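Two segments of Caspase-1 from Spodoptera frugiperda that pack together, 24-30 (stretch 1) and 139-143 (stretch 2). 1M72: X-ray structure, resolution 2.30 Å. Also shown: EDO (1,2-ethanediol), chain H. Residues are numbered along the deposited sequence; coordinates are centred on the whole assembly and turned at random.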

# COMPACT_ATOMS: atom_id res chain seq x y z
N TYR C 24 -14.22 -3.12 -12.88
CA TYR C 24 -14.59 -2.05 -11.93
C TYR C 24 -15.51 -2.50 -10.82
O TYR C 24 -16.26 -3.44 -11.03
N TYR C 25 -15.44 -1.87 -9.64
CA TYR C 25 -16.39 -2.21 -8.57
C TYR C 25 -17.72 -1.64 -9.01
O TYR C 25 -17.75 -0.64 -9.75
N ASN C 26 -18.82 -2.22 -8.55
CA ASN C 26 -20.14 -1.73 -8.90
C ASN C 26 -20.46 -0.59 -7.95
O ASN C 26 -20.77 -0.80 -6.79
N MET C 27 -20.38 0.63 -8.46
CA MET C 27 -20.71 1.79 -7.66
C MET C 27 -22.06 2.32 -8.11
O MET C 27 -22.27 3.53 -8.13
N ASN C 28 -22.98 1.42 -8.46
CA ASN C 28 -24.29 1.87 -8.89
C ASN C 28 -25.39 1.36 -7.97
O ASN C 28 -26.47 1.01 -8.43
N HIS C 29 -25.09 1.28 -6.67
CA HIS C 29 -26.07 0.85 -5.66
C HIS C 29 -26.96 2.06 -5.35
O HIS C 29 -26.66 3.17 -5.78
N LYS C 30 -28.03 1.84 -4.60
CA LYS C 30 -28.93 2.92 -4.24
C LYS C 30 -28.14 4.02 -3.51
O LYS C 30 -28.28 5.20 -3.81
N ALA C 139 -19.28 -7.31 1.45
CA ALA C 139 -18.42 -8.28 0.78
C ALA C 139 -18.38 -8.01 -0.73
O ALA C 139 -19.43 -7.89 -1.39
N GLY C 140 -17.17 -7.89 -1.25
CA GLY C 140 -16.96 -7.64 -2.66
C GLY C 140 -16.98 -6.16 -2.97
O GLY C 140 -16.84 -5.74 -4.13
N LYS C 141 -17.19 -5.36 -1.93
CA LYS C 141 -17.24 -3.90 -2.07
C LYS C 141 -16.02 -3.20 -1.44
O LYS C 141 -15.44 -3.68 -0.47
N PRO C 142 -15.63 -2.04 -1.98
CA PRO C 142 -14.48 -1.33 -1.43
C PRO C 142 -14.70 -0.73 -0.02
O PRO C 142 -15.70 -0.08 0.25
N LYS C 143 -13.72 -0.97 0.85
CA LYS C 143 -13.74 -0.46 2.22
C LYS C 143 -12.50 0.44 2.34
O LYS C 143 -11.36 -0.02 2.32

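Packing of two loop segments of Caspase-1, far apart in sequence, whose contact buries 242 Å² and contains no direct hydrogen bond between the segments. Pro-142 and Tyr-25 cover the most surface, and both point their CA-to-CB bonds toward the opposing stretch. With chi1 at -75° (m) and chi2 at -71°, the Tyr-25 ring offers one face to the proline: Pro-142 CD lies 3.9 Å from the centroid of the Tyr-25 ring and 22° off its normal, a CH-pi contact in which a ring methylene rests on the aromatic surface, and Pro-142 CD comes within 3.7 Å of Tyr-25 CD1. The pyrrolidine ring, puckered C-gamma endo, also meets Met-27. That side chain leaves the backbone sideways, but chi1 and chi2, both m, place Met-27 SD 4.2 Å from Pro-142 CG, extending the apolar patch. At the edge of the tyrosine ring, near its plane, Gly-140 O lies 3.5 Å from Tyr-25 CD1; Tyr-25 OH is hydrogen-bonded elsewhere in the structure. Gly-140 adopts phi/psi of 87/0, where a CB would jam against the carbonyl O of Ala-139. Lys-141 starts away from the other stretch, yet its extended chain (m, t, t, t) returns to the contact, placing Lys-141 CE 3.4 Å from His-29 CE1. The CA-to-CB bond of His-29 points toward stretch 2, with chi1 at -69° (m). A 1,2-ethanediol, probably from the crystallisation liquor, occupies the space between the loops. EDO O1 donates a hydrogen bond to Gly-140 O (2.7 Å); EDO O2 lies 2.7 Å from Asn-26 O, where the model is too tight for the bond to carry much weight. Within stretch 1, Asn-26 (chi1 t) accepts a hydrogen bond at Asn-26 OD1 from Asn-28 N (2.6 Å), while its ND2 bonds elsewhere in the structure; in stretch 2, Lys-143 NZ donates to Lys-141 O at 2.8 Å.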

# COMPACT_ATOMS: atom_id res chain seq x y z
CB TYR C 24 -15.30 -0.89 -12.66
CG TYR C 24 -14.41 -0.15 -13.58
CD1 TYR C 24 -14.13 -0.63 -14.87
CD2 TYR C 24 -13.74 0.99 -13.13
CE1 TYR C 24 -13.20 0.01 -15.69
CE2 TYR C 24 -12.81 1.63 -13.94
CZ TYR C 24 -12.53 1.14 -15.21
OH TYR C 24 -11.56 1.77 -15.96
CB TYR C 25 -16.04 -1.52 -7.26
CG TYR C 25 -14.87 -2.11 -6.55
CD1 TYR C 25 -14.97 -3.37 -5.95
CD2 TYR C 25 -13.64 -1.41 -6.48
CE1 TYR C 25 -13.89 -3.95 -5.30
CE2 TYR C 25 -12.53 -1.98 -5.82
CZ TYR C 25 -12.66 -3.25 -5.23
OH TYR C 25 -11.58 -3.84 -4.64
CB ASN C 26 -21.19 -2.86 -8.79
CG ASN C 26 -22.67 -2.33 -8.73
OD1 ASN C 26 -22.93 -1.15 -8.93
ND2 ASN C 26 -23.61 -3.23 -8.42
CB MET C 27 -19.66 2.89 -7.87
CG MET C 27 -18.27 2.45 -7.58
SD MET C 27 -18.06 1.86 -5.89
CE MET C 27 -18.10 3.45 -5.07
CB ASN C 28 -24.55 1.44 -10.35
CG ASN C 28 -25.83 2.07 -10.93
OD1 ASN C 28 -26.16 3.24 -10.65
ND2 ASN C 28 -26.56 1.30 -11.75
CB HIS C 29 -25.39 0.37 -4.36
CG HIS C 29 -24.64 -0.91 -4.50
ND1 HIS C 29 -25.10 -2.10 -4.00
CD2 HIS C 29 -23.44 -1.18 -5.08
CE1 HIS C 29 -24.23 -3.06 -4.26
NE2 HIS C 29 -23.21 -2.53 -4.91
CB LYS C 30 -30.05 2.38 -3.34
CG LYS C 30 -31.02 3.43 -2.84
CD LYS C 30 -32.09 2.87 -1.86
CE LYS C 30 -33.23 3.89 -1.75
NZ LYS C 30 -34.23 3.54 -0.71
CB ALA C 139 -18.89 -9.72 1.05
CB LYS C 141 -18.52 -3.39 -1.43
CG LYS C 141 -19.75 -4.00 -2.05
CD LYS C 141 -20.95 -3.42 -1.33
CE LYS C 141 -22.25 -4.07 -1.73
NZ LYS C 141 -23.29 -3.56 -0.79
CB PRO C 142 -14.19 -0.26 -2.49
CG PRO C 142 -15.51 0.04 -3.05
CD PRO C 142 -16.19 -1.33 -3.15
CB LYS C 143 -13.71 -1.66 3.20
CG LYS C 143 -14.95 -2.55 2.99
CD LYS C 143 -14.81 -3.93 3.59
CE LYS C 143 -14.14 -4.90 2.61
NZ LYS C 143 -15.13 -5.48 1.63
C1 EDO H . -19.19 -3.79 -5.94
O1 EDO H . -18.06 -4.56 -6.29
C2 EDO H . -18.77 -2.42 -5.49
O2 EDO H . -19.74 -1.94 -4.59